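Local structure of proline iminopeptidase-related protein (2YYS) at residues A119-P127 and F265-L276; L221-T231 and A245-H255. The protein is of unknown function but belongs to the S33 peptidase family of alpha/beta hydrolases and may have peptidase activity. All coordinates share one frame; numbering follows the deposited sequence.

Interaction 1. Residues A119-P127 and F265-L276; sequences AEGAILLAP and FEEAFKEALAAL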
loop_
_atom_site.group_PDB
_atom_site.type_symbol
_atom_site.label_atom_id
_atom_site.label_comp_id
_atom_site.label_asym_id
_atom_site.label_seq_id
_atom_site.Cartn_x
_atom_site.Cartn_y
_atom_site.Cartn_z
ATOM N N ALA A 119 -7.022 14.594 -5.604
ATOM C CA ALA A 119 -6.730 13.214 -5.982
ATOM C C ALA A 119 -7.684 12.753 -7.087
ATOM O O ALA A 119 -8.882 12.736 -6.896
ATOM C CB ALA A 119 -6.842 12.322 -4.784
ATOM N N GLU A 120 -7.141 12.365 -8.231
ATOM C CA GLU A 120 -7.925 12.162 -9.449
ATOM C C GLU A 120 -8.305 10.702 -9.701
ATOM O O GLU A 120 -9.170 10.418 -10.529
ATOM C CB GLU A 120 -7.138 12.688 -10.641
ATOM C CG GLU A 120 -6.845 14.180 -10.561
ATOM C CD GLU A 120 -6.157 14.699 -11.816
ATOM O OE1 GLU A 120 -5.039 14.232 -12.109
ATOM O OE2 GLU A 120 -6.736 15.566 -12.512
ATOM N N GLY A 121 -7.668 9.789 -8.978
ATOM C CA GLY A 121 -7.932 8.368 -9.125
ATOM C C GLY A 121 -6.922 7.517 -8.370
ATOM O O GLY A 121 -5.999 8.039 -7.748
ATOM N N ALA A 122 -7.084 6.199 -8.419
ATOM C CA ALA A 122 -6.153 5.317 -7.731
ATOM C C ALA A 122 -6.145 3.908 -8.279
ATOM O O ALA A 122 -7.138 3.428 -8.823
ATOM C CB ALA A 122 -6.434 5.292 -6.220
ATOM N N ILE A 123 -4.992 3.270 -8.150
ATOM C CA ILE A 123 -4.849 1.848 -8.350
ATOM C C ILE A 123 -4.448 1.281 -6.994
ATOM O O ILE A 123 -3.421 1.674 -6.420
ATOM C CB ILE A 123 -3.793 1.543 -9.439
ATOM C CG1 ILE A 123 -4.235 2.164 -10.766
ATOM C CG2 ILE A 123 -3.619 0.043 -9.594
ATOM C CD1 ILE A 123 -3.204 2.102 -11.904
ATOM N N LEU A 124 -5.298 0.402 -6.473
ATOM C CA LEU A 124 -5.070 -0.293 -5.218
ATOM C C LEU A 124 -4.523 -1.694 -5.490
ATOM O O LEU A 124 -5.219 -2.563 -6.029
ATOM C CB LEU A 124 -6.374 -0.387 -4.430
ATOM C CG LEU A 124 -7.232 0.883 -4.335
ATOM C CD1 LEU A 124 -8.519 0.624 -3.520
ATOM C CD2 LEU A 124 -6.450 2.016 -3.720
ATOM N N LEU A 125 -3.264 -1.900 -5.129
ATOM C CA LEU A 125 -2.631 -3.200 -5.241
ATOM C C LEU A 125 -2.739 -3.915 -3.915
ATOM O O LEU A 125 -2.284 -3.402 -2.891
ATOM C CB LEU A 125 -1.161 -3.045 -5.621
ATOM C CG LEU A 125 -0.855 -2.116 -6.795
ATOM C CD1 LEU A 125 0.648 -1.943 -6.938
ATOM C CD2 LEU A 125 -1.445 -2.636 -8.079
ATOM N N ALA A 126 -3.308 -5.113 -3.928
ATOM C CA ALA A 126 -3.367 -5.932 -2.726
ATOM C C ALA A 126 -3.863 -5.129 -1.521
ATOM O O ALA A 126 -3.212 -5.072 -0.483
ATOM C CB ALA A 126 -1.998 -6.495 -2.444
ATOM N N PRO A 127 -5.030 -4.521 -1.644
ATOM C CA PRO A 127 -5.513 -3.628 -0.589
ATOM C C PRO A 127 -5.766 -4.367 0.723
ATOM O O PRO A 127 -6.254 -5.509 0.714
ATOM C CB PRO A 127 -6.820 -3.092 -1.166
ATOM C CG PRO A 127 -7.282 -4.215 -2.089
ATOM C CD PRO A 127 -6.007 -4.678 -2.734
ATOM N N PHE A 265 0.882 -9.334 -14.519
ATOM C CA PHE A 265 0.832 -8.057 -13.818
ATOM C C PHE A 265 0.972 -6.909 -14.799
ATOM O O PHE A 265 0.240 -5.930 -14.724
ATOM C CB PHE A 265 1.907 -7.933 -12.744
ATOM C CG PHE A 265 1.870 -6.611 -12.024
ATOM C CD1 PHE A 265 0.996 -6.410 -10.972
ATOM C CD2 PHE A 265 2.666 -5.555 -12.442
ATOM C CE1 PHE A 265 0.940 -5.198 -10.330
ATOM C CE2 PHE A 265 2.621 -4.333 -11.794
ATOM C CZ PHE A 265 1.753 -4.155 -10.736
ATOM N N GLU A 266 1.911 -7.045 -15.725
ATOM C CA GLU A 266 2.162 -6.016 -16.721
ATOM C C GLU A 266 0.880 -5.718 -17.483
ATOM O O GLU A 266 0.524 -4.567 -17.688
ATOM C CB GLU A 266 3.244 -6.468 -17.696
ATOM C CG GLU A 266 3.303 -5.624 -18.966
ATOM C CD GLU A 266 4.539 -5.885 -19.805
ATOM O OE1 GLU A 266 5.042 -7.017 -19.806
ATOM O OE2 GLU A 266 4.997 -4.951 -20.479
ATOM N N GLU A 267 0.202 -6.775 -17.918
ATOM C CA GLU A 267 -1.051 -6.631 -18.652
ATOM C C GLU A 267 -2.125 -5.928 -17.797
ATOM O O GLU A 267 -2.757 -4.978 -18.252
ATOM C CB GLU A 267 -1.533 -8.011 -19.131
ATOM C CG GLU A 267 -2.967 -8.076 -19.641
ATOM C CD GLU A 267 -3.363 -9.487 -20.087
ATOM O OE1 GLU A 267 -3.299 -10.444 -19.265
ATOM O OE2 GLU A 267 -3.738 -9.639 -21.268
ATOM N N ALA A 268 -2.319 -6.387 -16.564
ATOM C CA ALA A 268 -3.356 -5.819 -15.702
ATOM C C ALA A 268 -3.015 -4.393 -15.283
ATOM O O ALA A 268 -3.887 -3.541 -15.226
ATOM C CB ALA A 268 -3.578 -6.690 -14.481
ATOM N N PHE A 269 -1.745 -4.130 -15.006
ATOM C CA PHE A 269 -1.336 -2.816 -14.517
ATOM C C PHE A 269 -1.452 -1.775 -15.627
ATOM O O PHE A 269 -1.945 -0.669 -15.387
ATOM C CB PHE A 269 0.083 -2.866 -13.945
ATOM C CG PHE A 269 0.468 -1.659 -13.136
ATOM C CD1 PHE A 269 -0.339 -1.201 -12.106
ATOM C CD2 PHE A 269 1.653 -0.988 -13.397
ATOM C CE1 PHE A 269 0.023 -0.097 -11.359
ATOM C CE2 PHE A 269 2.017 0.125 -12.650
ATOM C CZ PHE A 269 1.204 0.563 -11.626
ATOM N N LYS A 270 -1.037 -2.145 -16.842
ATOM C CA LYS A 270 -1.153 -1.261 -18.000
ATOM C C LYS A 270 -2.608 -0.934 -18.304
ATOM O O LYS A 270 -2.927 0.188 -18.665
ATOM C CB LYS A 270 -0.488 -1.871 -19.238
ATOM C CG LYS A 270 1.043 -1.750 -19.248
ATOM C CD LYS A 270 1.642 -2.374 -20.514
ATOM C CE LYS A 270 2.776 -1.537 -21.089
ATOM N NZ LYS A 270 3.456 -2.252 -22.218
ATOM N N GLU A 271 -3.487 -1.912 -18.155
ATOM C CA GLU A 271 -4.914 -1.678 -18.317
ATOM C C GLU A 271 -5.405 -0.684 -17.245
ATOM O O GLU A 271 -6.120 0.260 -17.558
ATOM C CB GLU A 271 -5.674 -3.015 -18.244
ATOM C CG GLU A 271 -7.190 -2.898 -18.194
ATOM C CD GLU A 271 -7.898 -4.247 -18.111
ATOM O OE1 GLU A 271 -7.459 -5.133 -17.334
ATOM O OE2 GLU A 271 -8.913 -4.421 -18.823
ATOM N N ALA A 272 -5.004 -0.895 -15.991
ATOM C CA ALA A 272 -5.394 -0.012 -14.883
ATOM C C ALA A 272 -4.925 1.436 -15.111
ATOM O O ALA A 272 -5.680 2.377 -14.891
ATOM C CB ALA A 272 -4.846 -0.540 -13.556
ATOM N N LEU A 273 -3.678 1.602 -15.548
ATOM C CA LEU A 273 -3.131 2.928 -15.809
ATOM C C LEU A 273 -3.898 3.644 -16.915
ATOM O O LEU A 273 -4.199 4.817 -16.789
ATOM C CB LEU A 273 -1.663 2.855 -16.204
ATOM C CG LEU A 273 -0.686 2.469 -15.104
ATOM C CD1 LEU A 273 0.628 2.088 -15.753
ATOM C CD2 LEU A 273 -0.492 3.604 -14.091
ATOM N N ALA A 274 -4.185 2.931 -18.002
ATOM C CA ALA A 274 -4.939 3.486 -19.126
ATOM C C ALA A 274 -6.338 3.930 -18.692
ATOM O O ALA A 274 -6.828 4.953 -19.152
ATOM C CB ALA A 274 -5.033 2.468 -20.278
ATOM N N ALA A 275 -6.947 3.180 -17.780
ATOM C CA ALA A 275 -8.281 3.495 -17.267
ATOM C C ALA A 275 -8.334 4.719 -16.353
ATOM O O ALA A 275 -9.418 5.164 -15.988
ATOM C CB ALA A 275 -8.864 2.286 -16.537
ATOM N N LEU A 276 -7.180 5.260 -15.979
ATOM C CA LEU A 276 -7.134 6.453 -15.135
ATOM C C LEU A 276 -7.530 7.711 -15.913
ATOM O O LEU A 276 -7.739 8.757 -15.322
ATOM C CB LEU A 276 -5.740 6.631 -14.523
ATOM C CG LEU A 276 -5.327 5.664 -13.405
ATOM C CD1 LEU A 276 -3.914 5.990 -12.952
ATOM C CD2 LEU A 276 -6.269 5.680 -12.192
HETATM O O HOH W 1 -7.412 9.517 -12.803
#

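Interaction 2. Residues L221-T231 and A245-H255; sequences LYVLVGERDGT and APIRVLPEAGH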
loop_
_atom_site.group_PDB
_atom_site.type_symbol
_atom_site.label_atom_id
_atom_site.label_comp_id
_atom_site.label_asym_id
_atom_site.label_seq_id
_atom_site.Cartn_x
_atom_site.Cartn_y
_atom_site.Cartn_z
ATOM N N LEU A 221 -10.959 4.020 -10.364
ATOM C CA LEU A 221 -10.383 3.239 -9.285
ATOM C C LEU A 221 -10.269 1.796 -9.789
ATOM O O LEU A 221 -11.208 1.277 -10.395
ATOM C CB LEU A 221 -11.312 3.331 -8.073
ATOM C CG LEU A 221 -10.809 3.249 -6.633
ATOM C CD1 LEU A 221 -9.677 4.172 -6.378
ATOM C CD2 LEU A 221 -11.944 3.605 -5.685
ATOM N N TYR A 222 -9.132 1.157 -9.545
ATOM C CA TYR A 222 -8.893 -0.215 -9.984
ATOM C C TYR A 222 -8.297 -1.006 -8.829
ATOM O O TYR A 222 -7.489 -0.482 -8.065
ATOM C CB TYR A 222 -7.895 -0.237 -11.149
ATOM C CG TYR A 222 -8.427 -0.761 -12.462
ATOM C CD1 TYR A 222 -9.333 -0.008 -13.203
ATOM C CD2 TYR A 222 -8.008 -2.002 -12.978
ATOM C CE1 TYR A 222 -9.825 -0.467 -14.425
ATOM C CE2 TYR A 222 -8.498 -2.483 -14.208
ATOM C CZ TYR A 222 -9.412 -1.704 -14.929
ATOM O OH TYR A 222 -9.920 -2.132 -16.150
ATOM N N VAL A 223 -8.679 -2.269 -8.730
ATOM C CA VAL A 223 -8.128 -3.174 -7.748
ATOM C C VAL A 223 -7.405 -4.296 -8.489
ATOM O O VAL A 223 -7.976 -4.943 -9.361
ATOM C CB VAL A 223 -9.217 -3.770 -6.838
ATOM C CG1 VAL A 223 -8.616 -4.781 -5.885
ATOM C CG2 VAL A 223 -9.944 -2.661 -6.061
ATOM N N LEU A 224 -6.140 -4.489 -8.136
ATOM C CA LEU A 224 -5.309 -5.581 -8.637
ATOM C C LEU A 224 -4.827 -6.365 -7.443
ATOM O O LEU A 224 -4.294 -5.786 -6.498
ATOM C CB LEU A 224 -4.071 -5.052 -9.362
ATOM C CG LEU A 224 -4.121 -4.741 -10.848
ATOM C CD1 LEU A 224 -5.142 -3.690 -11.149
ATOM C CD2 LEU A 224 -2.740 -4.281 -11.318
ATOM N N VAL A 225 -4.985 -7.678 -7.486
ATOM C CA VAL A 225 -4.639 -8.512 -6.347
ATOM C C VAL A 225 -4.248 -9.919 -6.791
ATOM O O VAL A 225 -4.695 -10.407 -7.820
ATOM C CB VAL A 225 -5.824 -8.546 -5.347
ATOM C CG1 VAL A 225 -7.033 -9.253 -5.954
ATOM C CG2 VAL A 225 -5.424 -9.184 -4.022
ATOM N N GLY A 226 -3.414 -10.575 -5.999
ATOM C CA GLY A 226 -2.999 -11.935 -6.304
ATOM C C GLY A 226 -4.012 -12.901 -5.737
ATOM O O GLY A 226 -4.446 -12.751 -4.605
ATOM N N GLU A 227 -4.391 -13.896 -6.518
ATOM C CA GLU A 227 -5.306 -14.941 -6.050
ATOM C C GLU A 227 -4.831 -15.653 -4.791
ATOM O O GLU A 227 -5.645 -16.102 -3.971
ATOM C CB GLU A 227 -5.452 -15.968 -7.156
ATOM C CG GLU A 227 -6.414 -17.099 -6.885
ATOM C CD GLU A 227 -6.303 -18.125 -7.995
ATOM O OE1 GLU A 227 -5.235 -18.824 -8.062
ATOM O OE2 GLU A 227 -7.255 -18.153 -8.821
ATOM N N ARG A 228 -3.513 -15.771 -4.662
ATOM C CA ARG A 228 -2.885 -16.444 -3.523
ATOM C C ARG A 228 -2.267 -15.510 -2.486
ATOM O O ARG A 228 -1.445 -15.920 -1.672
ATOM C CB ARG A 228 -1.871 -17.461 -4.050
ATOM C CG ARG A 228 -2.574 -18.561 -4.872
ATOM C CD ARG A 228 -1.687 -19.709 -5.337
ATOM N NE ARG A 228 -1.111 -20.471 -4.229
ATOM C CZ ARG A 228 -0.237 -21.474 -4.373
ATOM N NH1 ARG A 228 0.155 -21.858 -5.587
ATOM N NH2 ARG A 228 0.252 -22.097 -3.301
ATOM N N ASP A 229 -2.688 -14.250 -2.505
ATOM C CA ASP A 229 -2.310 -13.283 -1.477
ATOM C C ASP A 229 -3.279 -13.458 -0.315
ATOM O O ASP A 229 -4.382 -12.909 -0.323
ATOM C CB ASP A 229 -2.382 -11.873 -2.051
ATOM C CG ASP A 229 -1.941 -10.803 -1.072
ATOM O OD1 ASP A 229 -1.615 -11.131 0.085
ATOM O OD2 ASP A 229 -1.913 -9.598 -1.388
ATOM N N GLY A 230 -2.876 -14.269 0.661
ATOM C CA GLY A 230 -3.677 -14.503 1.845
ATOM C C GLY A 230 -3.833 -13.313 2.789
ATOM O O GLY A 230 -4.571 -13.434 3.764
ATOM N N THR A 231 -3.148 -12.196 2.521
ATOM C CA THR A 231 -3.350 -10.952 3.272
ATOM C C THR A 231 -4.392 -10.017 2.671
ATOM O O THR A 231 -4.743 -9.019 3.298
ATOM C CB THR A 231 -2.040 -10.147 3.426
ATOM O OG1 THR A 231 -1.647 -9.573 2.171
ATOM C CG2 THR A 231 -0.882 -11.017 3.849
ATOM N N ALA A 245 -15.405 -0.786 -8.361
ATOM C CA ALA A 245 -14.166 -0.722 -9.113
ATOM C C ALA A 245 -13.908 -2.058 -9.807
ATOM O O ALA A 245 -14.115 -3.110 -9.221
ATOM C CB ALA A 245 -13.034 -0.429 -8.164
ATOM N N PRO A 246 -13.434 -2.034 -11.044
ATOM C CA PRO A 246 -12.952 -3.274 -11.648
ATOM C C PRO A 246 -11.862 -3.921 -10.783
ATOM O O PRO A 246 -11.053 -3.242 -10.134
ATOM C CB PRO A 246 -12.405 -2.822 -13.000
ATOM C CG PRO A 246 -13.121 -1.521 -13.282
ATOM C CD PRO A 246 -13.337 -0.884 -11.958
ATOM N N ILE A 247 -11.887 -5.243 -10.744
ATOM C CA ILE A 247 -10.888 -6.023 -10.035
ATOM C C ILE A 247 -10.268 -7.011 -11.009
ATOM O O ILE A 247 -10.969 -7.589 -11.836
ATOM C CB ILE A 247 -11.496 -6.755 -8.811
ATOM C CG1 ILE A 247 -10.391 -7.478 -8.043
ATOM C CG2 ILE A 247 -12.668 -7.713 -9.218
ATOM C CD1 ILE A 247 -10.794 -7.956 -6.678
ATOM N N ARG A 248 -8.950 -7.169 -10.916
ATOM C CA ARG A 248 -8.215 -8.190 -11.646
ATOM C C ARG A 248 -7.480 -9.031 -10.620
ATOM O O ARG A 248 -6.708 -8.508 -9.817
ATOM C CB ARG A 248 -7.209 -7.565 -12.612
ATOM C CG ARG A 248 -7.826 -6.668 -13.690
ATOM C CD ARG A 248 -8.711 -7.409 -14.684
ATOM N NE ARG A 248 -9.400 -6.490 -15.598
ATOM C CZ ARG A 248 -10.677 -6.093 -15.502
ATOM N NH1 ARG A 248 -11.464 -6.497 -14.507
ATOM N NH2 ARG A 248 -11.166 -5.260 -16.414
ATOM N N VAL A 249 -7.743 -10.331 -10.654
ATOM C CA VAL A 249 -7.167 -11.314 -9.748
ATOM C C VAL A 249 -6.159 -12.155 -10.545
ATOM O O VAL A 249 -6.538 -12.856 -11.469
ATOM C CB VAL A 249 -8.275 -12.216 -9.157
ATOM C CG1 VAL A 249 -7.716 -13.146 -8.106
ATOM C CG2 VAL A 249 -9.400 -11.360 -8.552
ATOM N N LEU A 250 -4.879 -12.066 -10.200
ATOM C CA LEU A 250 -3.833 -12.740 -10.962
ATOM C C LEU A 250 -3.631 -14.133 -10.396
ATOM O O LEU A 250 -3.322 -14.273 -9.220
ATOM C CB LEU A 250 -2.507 -11.967 -10.902
ATOM C CG LEU A 250 -2.536 -10.480 -11.277
ATOM C CD1 LEU A 250 -1.127 -9.931 -11.475
ATOM C CD2 LEU A 250 -3.375 -10.238 -12.515
ATOM N N PRO A 251 -3.792 -15.164 -11.227
ATOM C CA PRO A 251 -3.545 -16.543 -10.779
ATOM C C PRO A 251 -2.128 -16.707 -10.260
ATOM O O PRO A 251 -1.204 -16.052 -10.765
ATOM C CB PRO A 251 -3.723 -17.396 -12.052
ATOM C CG PRO A 251 -4.386 -16.528 -13.064
ATOM C CD PRO A 251 -4.202 -15.092 -12.644
ATOM N N GLU A 252 -1.974 -17.546 -9.244
ATOM C CA GLU A 252 -0.661 -17.959 -8.744
ATOM C C GLU A 252 0.200 -16.811 -8.231
ATOM O O GLU A 252 1.424 -16.911 -8.234
ATOM C CB GLU A 252 0.108 -18.726 -9.839
ATOM C CG GLU A 252 -0.634 -19.940 -10.404
ATOM C CD GLU A 252 -1.031 -20.947 -9.332
ATOM O OE1 GLU A 252 -0.314 -21.065 -8.316
ATOM O OE2 GLU A 252 -2.065 -21.631 -9.507
ATOM N N ALA A 253 -0.425 -15.715 -7.801
ATOM C CA ALA A 253 0.334 -14.556 -7.347
ATOM C C ALA A 253 -0.036 -14.252 -5.912
ATOM O O ALA A 253 -1.179 -14.446 -5.484
ATOM C CB ALA A 253 0.075 -13.376 -8.230
ATOM N N GLY A 254 0.962 -13.805 -5.167
ATOM C CA GLY A 254 0.798 -13.442 -3.776
ATOM C C GLY A 254 0.777 -11.932 -3.632
ATOM O O GLY A 254 0.345 -11.218 -4.537
ATOM N N HIS A 255 1.280 -11.458 -2.497
ATOM C CA HIS A 255 1.223 -10.046 -2.118
ATOM C C HIS A 255 2.111 -9.152 -2.984
ATOM O O HIS A 255 1.712 -8.042 -3.340
ATOM C CB HIS A 255 1.590 -9.914 -0.637
ATOM C CG HIS A 255 1.260 -8.582 -0.039
ATOM N ND1 HIS A 255 0.006 -8.013 -0.119
ATOM C CD2 HIS A 255 2.028 -7.708 0.658
ATOM C CE1 HIS A 255 0.020 -6.843 0.499
ATOM N NE2 HIS A 255 1.233 -6.634 0.977
HETATM O O HOH W 2 -1.765 -9.324 -4.104
#

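Interaction 1. Residues A119-P127 and F265-L276
Ile123 drives the tip of its longer branch into helix 265-274, where CD1 lies 3.5 Å from Ala272 CB. Around that methyl the helix supplies further apolar neighbours: Phe269 CE1 stands 3.9 Å from Ile123 CD1, and Leu273 CD2 comes to 3.8 Å from the same atom. Just past the helix, Leu276 CD1 lies slightly farther from the methyl, 4.1 Å from Ile123 CD1. The reach comes from an extended branch, with CG1 anti to the carbonyl carbon (chi1 -61°) and CD1 trans beyond it (chi2 172°), while CG2 turns to Phe269 CE1. An alanine here would remove both branches and would probably leave Ala272, Phe269 and Leu273 without their common partner, opening a gap between strand and helix. Two residues on, Leu125 CD2 meets the edge of the Phe265 ring, 4.2 Å from CE1, the two side chains crossing at about a right angle. At the other end Leu276 lays CD2 against the strand backbone, 3.9 Å from Ala122 N. A water there donates to Leu276 O at 2.7 Å and, weakly, to Glu120 O; no direct hydrogen bond joins the segments. Within the helix, neighbours back the aromatic rings: Phe269 CB covers part of one face of Phe265, and Leu273 CG sits over the centre of the Phe269 ring. Ala272 also packs on Tyr222 of the adjacent strand. Strand and helix axes run nearly antiparallel (164°) at 9.1 Å, as in the alpha/beta hydrolase fold, where the long C-terminal helix covers one face of the central sheet.

Interaction 2. Residues L221-T231 and A245-H255
Val223 and Val225 pair with Ile247 and Val249 across the parallel strands of a beta-alpha-beta unit, strand 221-226, helix 236-243 and strand 247-250, at one edge of the alpha/beta hydrolase sheet. The ladder starts where Val223 N donates to Pro246 O at 2.9 Å; Arg248 N returns a bond to Val223 O, and the alternation continues through Val225 and Leu250 to Glu227 N. Val223 CG1 and Val225 CG1 both meet Ile247 CD1 on the face covered by helix 236-243. On the other face Pro246 CB rests over the Tyr222 ring in a CH-pi contact, 3.9 Å from its centroid, and the Arg248 guanidinium presents one face to the tyrosine rim, steeply inclined to the ring, while its NE forms a salt bridge with Glu271.

Beyond the strands two beta turns, Gly226 to Asp229 and Leu250 to Ala253, lock together. Arg228 N donates to Ala253 O at 2.8 Å, and on the exposed side Arg228 NH1 forms a salt bridge with Glu252 OE1 at 2.9 Å, in the guanidinium plane but with the carboxylate turned 86° to it. Gly226 CA lies 3.2 Å from Ala253 O in a CA-H...O contact, and a CB here would collide with the carbonyl oxygens of Ala253 and Gly254.

Asp229 and His255 follow the last two strands, positions that in this fold commonly hold the acid and histidine of a catalytic triad. With CG anti to its backbone N (chi1 -177°), Asp229 brings its carboxylate up to the histidine ring. OD1 accepts from Thr231 N, closing an Asx turn, and from Thr231 OG1 at 2.6 Å, which holds the carboxylate's rotation. A water bridging Gly226 N and Gly254 O donates to OD2, and His255 ND1 donates to that same Asp229 OD2 at 2.8 Å, nearly straight (163°) and in the ring plane.

How the interactions relate
Both contacts meet in the central sheet, where strand 119-125 neighbours strand 221-226 and 247-250 forms the edge. Interaction 1 is buried and apolar: side chains of one strand against a helix lying on the sheet. Interaction 2 is partly buried and mixed, apolar beside the strands but held by a backbone ladder, a salt bridge on its exposed side and a buried histidine-carboxylate bond. Helix 262-274 serves both, since Phe265 touches Leu125 and also Leu224 and Leu250. The sheet joins them through probable hydrogen bonds, Leu124 N to Tyr222 O and Ala126 N to Leu224 O, and Ala126 CB packs against Asp229 and His255. Along the chain, interaction 2 is nested within the loop closed by interaction 1.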